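Local coordinates for Non-reducing end alpha-L-arabinofuranosidase BoGH43B (Bacteroides ovatus, PDB 5JOZ), which removes terminal non-reducing alpha-L-arabinofuranosyl residues from the side branches of xyloglucan, turning 'S' units into 'X' units during degradation of this polysaccharide, at residues V125-L139 and E176-I189. Residues are numbered along the deposited sequence; the frame is centred on the assembly and turned at random.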
loop_
_atom_site.group_PDB
_atom_site.type_symbol
_atom_site.label_atom_id
_atom_site.label_comp_id
_atom_site.label_asym_id
_atom_site.label_seq_id
_atom_site.Cartn_x
_atom_site.Cartn_y
_atom_site.Cartn_z
ATOM N N VAL A 125 12.352 11.572 5.784
ATOM C CA VAL A 125 11.505 10.765 4.912
ATOM C C VAL A 125 12.406 9.964 3.976
ATOM O O VAL A 125 13.536 10.377 3.696
ATOM C CB VAL A 125 10.494 11.658 4.135
ATOM C CG1 VAL A 125 11.154 12.415 2.977
ATOM C CG2 VAL A 125 9.302 10.840 3.653
ATOM N N ASP A 126 11.916 8.817 3.516
ATOM C CA ASP A 126 12.599 8.008 2.513
ATOM C C ASP A 126 14.029 7.607 2.889
ATOM O O ASP A 126 14.951 7.752 2.091
ATOM C CB ASP A 126 12.587 8.745 1.159
ATOM C CG ASP A 126 11.180 9.011 0.647
ATOM O OD1 ASP A 126 10.217 8.494 1.248
ATOM O OD2 ASP A 126 11.047 9.726 -0.373
ATOM N N PRO A 127 14.220 7.087 4.110
ATOM C CA PRO A 127 15.552 6.602 4.446
ATOM C C PRO A 127 15.871 5.376 3.612
ATOM O O PRO A 127 15.012 4.521 3.443
ATOM C CB PRO A 127 15.417 6.213 5.922
ATOM C CG PRO A 127 13.974 5.841 6.070
ATOM C CD PRO A 127 13.241 6.794 5.171
ATOM N N SER A 128 17.084 5.296 3.084
ATOM C CA SER A 128 17.505 4.120 2.338
ATOM C C SER A 128 18.778 3.571 2.916
ATOM O O SER A 128 19.569 4.321 3.472
ATOM C CB SER A 128 17.713 4.465 0.872
ATOM O OG SER A 128 17.952 3.290 0.120
ATOM N N ILE A 129 18.972 2.261 2.769
ATOM C CA ILE A 129 20.212 1.615 3.198
ATOM C C ILE A 129 20.808 0.818 2.057
ATOM O O ILE A 129 20.095 0.405 1.153
ATOM C CB ILE A 129 20.034 0.708 4.447
ATOM C CG1 ILE A 129 18.821 -0.223 4.319
ATOM C CG2 ILE A 129 19.886 1.548 5.714
ATOM C CD1 ILE A 129 18.781 -1.318 5.367
ATOM N N GLU A 130 22.125 0.643 2.098
ATOM C CA GLU A 130 22.815 -0.243 1.188
ATOM C C GLU A 130 24.054 -0.825 1.865
ATOM O O GLU A 130 24.730 -0.137 2.633
ATOM C CB GLU A 130 23.219 0.508 -0.078
ATOM C CG GLU A 130 23.770 -0.391 -1.182
ATOM C CD GLU A 130 22.718 -1.290 -1.823
ATOM O OE1 GLU A 130 23.125 -2.313 -2.414
ATOM O OE2 GLU A 130 21.502 -0.975 -1.758
ATOM N N PHE A 131 24.351 -2.081 1.539
ATOM C CA PHE A 131 25.517 -2.779 2.050
ATOM C C PHE A 131 26.621 -2.854 1.011
ATOM O O PHE A 131 26.488 -3.575 0.024
ATOM C CB PHE A 131 25.118 -4.174 2.487
ATOM C CG PHE A 131 24.249 -4.179 3.702
ATOM C CD1 PHE A 131 24.812 -4.098 4.971
ATOM C CD2 PHE A 131 22.860 -4.227 3.586
ATOM C CE1 PHE A 131 24.010 -4.094 6.105
ATOM C CE2 PHE A 131 22.054 -4.225 4.720
ATOM C CZ PHE A 131 22.630 -4.157 5.981
ATOM N N ILE A 132 27.702 -2.106 1.239
ATOM C CA ILE A 132 28.844 -2.034 0.320
ATOM C C ILE A 132 30.149 -2.022 1.119
ATOM O O ILE A 132 30.267 -1.252 2.061
ATOM C CB ILE A 132 28.827 -0.731 -0.533
ATOM C CG1 ILE A 132 27.527 -0.573 -1.339
ATOM C CG2 ILE A 132 30.025 -0.695 -1.482
ATOM C CD1 ILE A 132 27.229 0.857 -1.768
ATOM N N ASP A 133 31.131 -2.827 0.711
ATOM C CA ASP A 133 32.494 -2.811 1.293
ATOM C C ASP A 133 32.457 -3.101 2.805
ATOM O O ASP A 133 33.180 -2.479 3.583
ATOM C CB ASP A 133 33.230 -1.465 0.995
ATOM C CG ASP A 133 33.726 -1.343 -0.469
ATOM O OD1 ASP A 133 34.261 -2.337 -1.018
ATOM O OD2 ASP A 133 33.619 -0.235 -1.061
ATOM N N GLY A 134 31.598 -4.038 3.210
ATOM C CA GLY A 134 31.368 -4.339 4.631
ATOM C C GLY A 134 30.817 -3.214 5.507
ATOM O O GLY A 134 30.976 -3.250 6.727
ATOM N N LYS A 135 30.166 -2.226 4.896
ATOM C CA LYS A 135 29.567 -1.093 5.607
ATOM C C LYS A 135 28.094 -0.995 5.260
ATOM O O LYS A 135 27.679 -1.343 4.147
ATOM C CB LYS A 135 30.224 0.223 5.206
ATOM C CG LYS A 135 31.720 0.278 5.440
ATOM C CD LYS A 135 32.268 1.662 5.134
ATOM C CE LYS A 135 33.755 1.752 5.432
ATOM N NZ LYS A 135 34.136 3.161 5.709
ATOM N N MET A 136 27.317 -0.495 6.213
ATOM C CA MET A 136 25.891 -0.266 6.038
ATOM C C MET A 136 25.662 1.234 5.878
ATOM O O MET A 136 25.630 1.972 6.874
ATOM C CB MET A 136 25.132 -0.818 7.242
ATOM C CG MET A 136 23.634 -0.575 7.245
ATOM S SD MET A 136 22.922 -1.382 8.688
ATOM C CE MET A 136 21.356 -0.534 8.860
ATOM N N TYR A 137 25.503 1.672 4.622
ATOM C CA TYR A 137 25.265 3.083 4.300
ATOM C C TYR A 137 23.811 3.473 4.549
ATOM O O TYR A 137 22.910 2.682 4.309
ATOM C CB TYR A 137 25.645 3.399 2.845
ATOM C CG TYR A 137 27.126 3.464 2.618
ATOM C CD1 TYR A 137 27.812 4.666 2.757
ATOM C CD2 TYR A 137 27.849 2.328 2.259
ATOM C CE1 TYR A 137 29.183 4.729 2.564
ATOM C CE2 TYR A 137 29.222 2.389 2.050
ATOM C CZ TYR A 137 29.877 3.591 2.213
ATOM O OH TYR A 137 31.226 3.670 2.011
ATOM N N PHE A 138 23.611 4.698 5.029
ATOM C CA PHE A 138 22.289 5.285 5.266
ATOM C C PHE A 138 22.271 6.528 4.404
ATOM O O PHE A 138 23.120 7.393 4.574
ATOM C CB PHE A 138 22.098 5.650 6.750
ATOM C CG PHE A 138 20.809 6.395 7.065
ATOM C CD1 PHE A 138 20.695 7.776 6.842
ATOM C CD2 PHE A 138 19.723 5.728 7.637
ATOM C CE1 PHE A 138 19.523 8.462 7.145
ATOM C CE2 PHE A 138 18.541 6.411 7.944
ATOM C CZ PHE A 138 18.439 7.781 7.698
ATOM N N LEU A 139 21.315 6.596 3.478
ATOM C CA LEU A 139 21.119 7.745 2.629
ATOM C C LEU A 139 19.688 8.243 2.860
ATOM O O LEU A 139 18.747 7.444 2.890
ATOM C CB LEU A 139 21.370 7.336 1.181
ATOM C CG LEU A 139 21.168 8.364 0.064
ATOM C CD1 LEU A 139 22.172 9.499 0.150
ATOM C CD2 LEU A 139 21.259 7.684 -1.292
ATOM N N GLU A 176 13.153 13.233 -3.458
ATOM C CA GLU A 176 12.662 12.136 -2.647
ATOM C C GLU A 176 13.348 10.847 -3.080
ATOM O O GLU A 176 14.086 10.814 -4.057
ATOM C CB GLU A 176 11.136 11.999 -2.818
ATOM C CG GLU A 176 10.290 12.886 -1.911
ATOM C CD GLU A 176 8.942 12.264 -1.577
ATOM O OE1 GLU A 176 7.949 12.559 -2.279
ATOM O OE2 GLU A 176 8.880 11.461 -0.618
ATOM N N GLY A 177 13.107 9.801 -2.303
ATOM C CA GLY A 177 13.426 8.431 -2.664
ATOM C C GLY A 177 14.826 8.080 -3.126
ATOM O O GLY A 177 14.964 7.300 -4.075
ATOM N N PRO A 178 15.872 8.613 -2.448
ATOM C CA PRO A 178 17.229 8.328 -2.907
ATOM C C PRO A 178 17.681 6.927 -2.540
ATOM O O PRO A 178 17.453 6.487 -1.412
ATOM C CB PRO A 178 18.070 9.364 -2.164
ATOM C CG PRO A 178 17.339 9.558 -0.886
ATOM C CD PRO A 178 15.888 9.503 -1.271
ATOM N N HIS A 179 18.292 6.228 -3.491
ATOM C CA HIS A 179 18.953 4.955 -3.221
ATOM C C HIS A 179 20.406 5.055 -3.629
ATOM O O HIS A 179 20.744 5.779 -4.563
ATOM C CB HIS A 179 18.291 3.801 -3.970
ATOM C CG HIS A 179 16.874 3.580 -3.570
ATOM N ND1 HIS A 179 16.500 3.302 -2.272
ATOM C CD2 HIS A 179 15.732 3.631 -4.291
ATOM C CE1 HIS A 179 15.186 3.167 -2.221
ATOM N NE2 HIS A 179 14.696 3.364 -3.431
ATOM N N PHE A 180 21.230 4.274 -2.938
ATOM C CA PHE A 180 22.660 4.287 -3.069
ATOM C C PHE A 180 23.087 2.948 -3.674
ATOM O O PHE A 180 22.721 1.900 -3.154
ATOM C CB PHE A 180 23.261 4.479 -1.666
ATOM C CG PHE A 180 24.717 4.838 -1.664
ATOM C CD1 PHE A 180 25.165 5.963 -2.334
ATOM C CD2 PHE A 180 25.640 4.058 -0.976
ATOM C CE1 PHE A 180 26.507 6.297 -2.334
ATOM C CE2 PHE A 180 26.982 4.387 -0.970
ATOM C CZ PHE A 180 27.416 5.511 -1.655
ATOM N N TYR A 181 23.833 2.981 -4.779
ATOM C CA TYR A 181 24.363 1.755 -5.394
ATOM C C TYR A 181 25.837 1.907 -5.745
ATOM O O TYR A 181 26.278 2.982 -6.151
ATOM C CB TYR A 181 23.591 1.380 -6.663
ATOM C CG TYR A 181 22.088 1.386 -6.528
ATOM C CD1 TYR A 181 21.437 0.450 -5.738
ATOM C CD2 TYR A 181 21.318 2.337 -7.190
ATOM C CE1 TYR A 181 20.057 0.455 -5.610
ATOM C CE2 TYR A 181 19.941 2.351 -7.078
ATOM C CZ TYR A 181 19.310 1.406 -6.287
ATOM O OH TYR A 181 17.940 1.422 -6.188
ATOM N N LYS A 182 26.598 0.829 -5.578
ATOM C CA LYS A 182 27.982 0.784 -6.032
ATOM C C LYS A 182 27.959 -0.140 -7.213
ATOM O O LYS A 182 27.862 -1.350 -7.036
ATOM C CB LYS A 182 28.918 0.261 -4.937
ATOM C CG LYS A 182 30.344 -0.064 -5.380
ATOM C CD LYS A 182 31.042 1.114 -6.049
ATOM C CE LYS A 182 32.520 0.841 -6.284
ATOM N NZ LYS A 182 33.244 0.527 -5.018
ATOM N N ILE A 183 28.031 0.433 -8.410
ATOM C CA ILE A 183 27.968 -0.337 -9.650
ATOM C C ILE A 183 29.205 0.003 -10.468
ATOM O O ILE A 183 29.396 1.172 -10.846
ATOM C CB ILE A 183 26.723 0.024 -10.492
ATOM C CG1 ILE A 183 25.431 -0.190 -9.692
ATOM C CG2 ILE A 183 26.708 -0.773 -11.793
ATOM C CD1 ILE A 183 24.238 0.568 -10.241
ATOM N N GLY A 184 30.024 -1.010 -10.761
ATOM C CA GLY A 184 31.254 -0.803 -11.513
ATOM C C GLY A 184 32.145 0.208 -10.812
ATOM O O GLY A 184 32.303 0.139 -9.599
ATOM N N ASP A 185 32.670 1.174 -11.565
ATOM C CA ASP A 185 33.615 2.173 -11.029
ATOM C C ASP A 185 32.989 3.208 -10.088
ATOM O O ASP A 185 33.724 3.846 -9.335
ATOM C CB ASP A 185 34.309 2.969 -12.161
ATOM C CG ASP A 185 35.136 2.099 -13.119
ATOM O OD1 ASP A 185 35.429 0.924 -12.797
ATOM O OD2 ASP A 185 35.485 2.611 -14.219
ATOM N N TYR A 186 31.663 3.398 -10.143
ATOM C CA TYR A 186 31.015 4.554 -9.503
ATOM C C TYR A 186 29.996 4.229 -8.413
ATOM O O TYR A 186 29.399 3.158 -8.399
ATOM C CB TYR A 186 30.325 5.404 -10.564
ATOM C CG TYR A 186 31.203 5.772 -11.726
ATOM C CD1 TYR A 186 32.053 6.895 -11.674
ATOM C CD2 TYR A 186 31.180 5.011 -12.898
ATOM C CE1 TYR A 186 32.865 7.235 -12.761
ATOM C CE2 TYR A 186 31.977 5.342 -13.985
ATOM C CZ TYR A 186 32.819 6.445 -13.919
ATOM O OH TYR A 186 33.590 6.733 -15.020
ATOM N N TYR A 187 29.827 5.170 -7.490
ATOM C CA TYR A 187 28.726 5.160 -6.531
ATOM C C TYR A 187 27.624 6.007 -7.145
ATOM O O TYR A 187 27.902 7.103 -7.621
ATOM C CB TYR A 187 29.148 5.760 -5.189
ATOM C CG TYR A 187 30.178 4.936 -4.473
ATOM C CD1 TYR A 187 31.541 5.131 -4.698
ATOM C CD2 TYR A 187 29.795 3.941 -3.583
ATOM C CE1 TYR A 187 32.492 4.361 -4.041
ATOM C CE2 TYR A 187 30.732 3.172 -2.921
ATOM C CZ TYR A 187 32.079 3.389 -3.153
ATOM O OH TYR A 187 32.993 2.611 -2.507
ATOM N N TYR A 188 26.390 5.491 -7.142
ATOM C CA TYR A 188 25.252 6.155 -7.764
ATOM C C TYR A 188 24.207 6.487 -6.731
ATOM O O TYR A 188 23.900 5.665 -5.872
ATOM C CB TYR A 188 24.581 5.251 -8.799
ATOM C CG TYR A 188 25.363 5.004 -10.056
ATOM C CD1 TYR A 188 26.329 4.009 -10.108
ATOM C CD2 TYR A 188 25.107 5.730 -11.214
ATOM C CE1 TYR A 188 27.032 3.756 -11.270
ATOM C CE2 TYR A 188 25.807 5.484 -12.379
ATOM C CZ TYR A 188 26.770 4.498 -12.399
ATOM O OH TYR A 188 27.481 4.253 -13.538
ATOM N N ILE A 189 23.649 7.686 -6.847
ATOM C CA ILE A 189 22.479 8.113 -6.100
ATOM C C ILE A 189 21.371 8.298 -7.128
ATOM O O ILE A 189 21.443 9.192 -7.970
ATOM C CB ILE A 189 22.723 9.432 -5.330
ATOM C CG1 ILE A 189 23.696 9.180 -4.177
ATOM C CG2 ILE A 189 21.406 10.003 -4.789
ATOM C CD1 ILE A 189 24.179 10.437 -3.478
HETATM O O HOH W 1 14.798 6.502 -0.362
HETATM O O HOH W 2 25.163 -1.522 -4.532
#
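Asp126 and Glu176 set out on the same course from their first torsions: in both, CG stands anti to the carbonyl carbon (chi1 -60° and -86°). Glu176 then runs on extended beyond CG, so that the two side chains meet through one oxygen of each, their carboxylate planes 9° apart. Asp126 OD2 lies 2.8 Å from Glu176 OE2 and also accepts a hydrogen bond from Gly177 N (2.8 Å), whose N-H comes in on the anti side, tilted somewhat from the carboxylate plane. An alanine at Asp126 would remove OD2, and would probably leave Gly177 N without this acceptor and Glu176 OE2 without its close neighbour.

One step along, a water donates to both Asp126 O and Pro178 O, bridging the two backbones. Ser128 OG then meets His179 ND1 at 2.8 Å in a hydrogen bond lying in the imidazole plane, which is likely to help set the ring's rotation. Farther out, the aliphatic part of Glu130 passes Phe180 O, while its carboxylate is held by a salt bridge to Arg81; a second water links Glu130 OE1 to Lys182 N. Phe180 CE2 sits over one face of the Tyr137 ring, 3.7 Å from Tyr137 CG, and Ile132 CD1 packs at 3.6 Å against the same Phe180 CE2. Leu139 CD2 packs against Pro178 CB (3.7 Å) and Phe180 CB. At the hairpin ends, Tyr187 OH donates a weak hydrogen bond to Asp133 OD2 and takes another weak one from Lys182 NZ.

Strands 128-132 and 176-183 run almost parallel as the innermost strands of consecutive four-stranded antiparallel blades. The arrangement is that of the five-bladed beta-propeller of family 43 glycosidases, its inner end carrying the inferred proton donor Glu176 and pKa modulator Asp126, near the inferred proton acceptor Asp16.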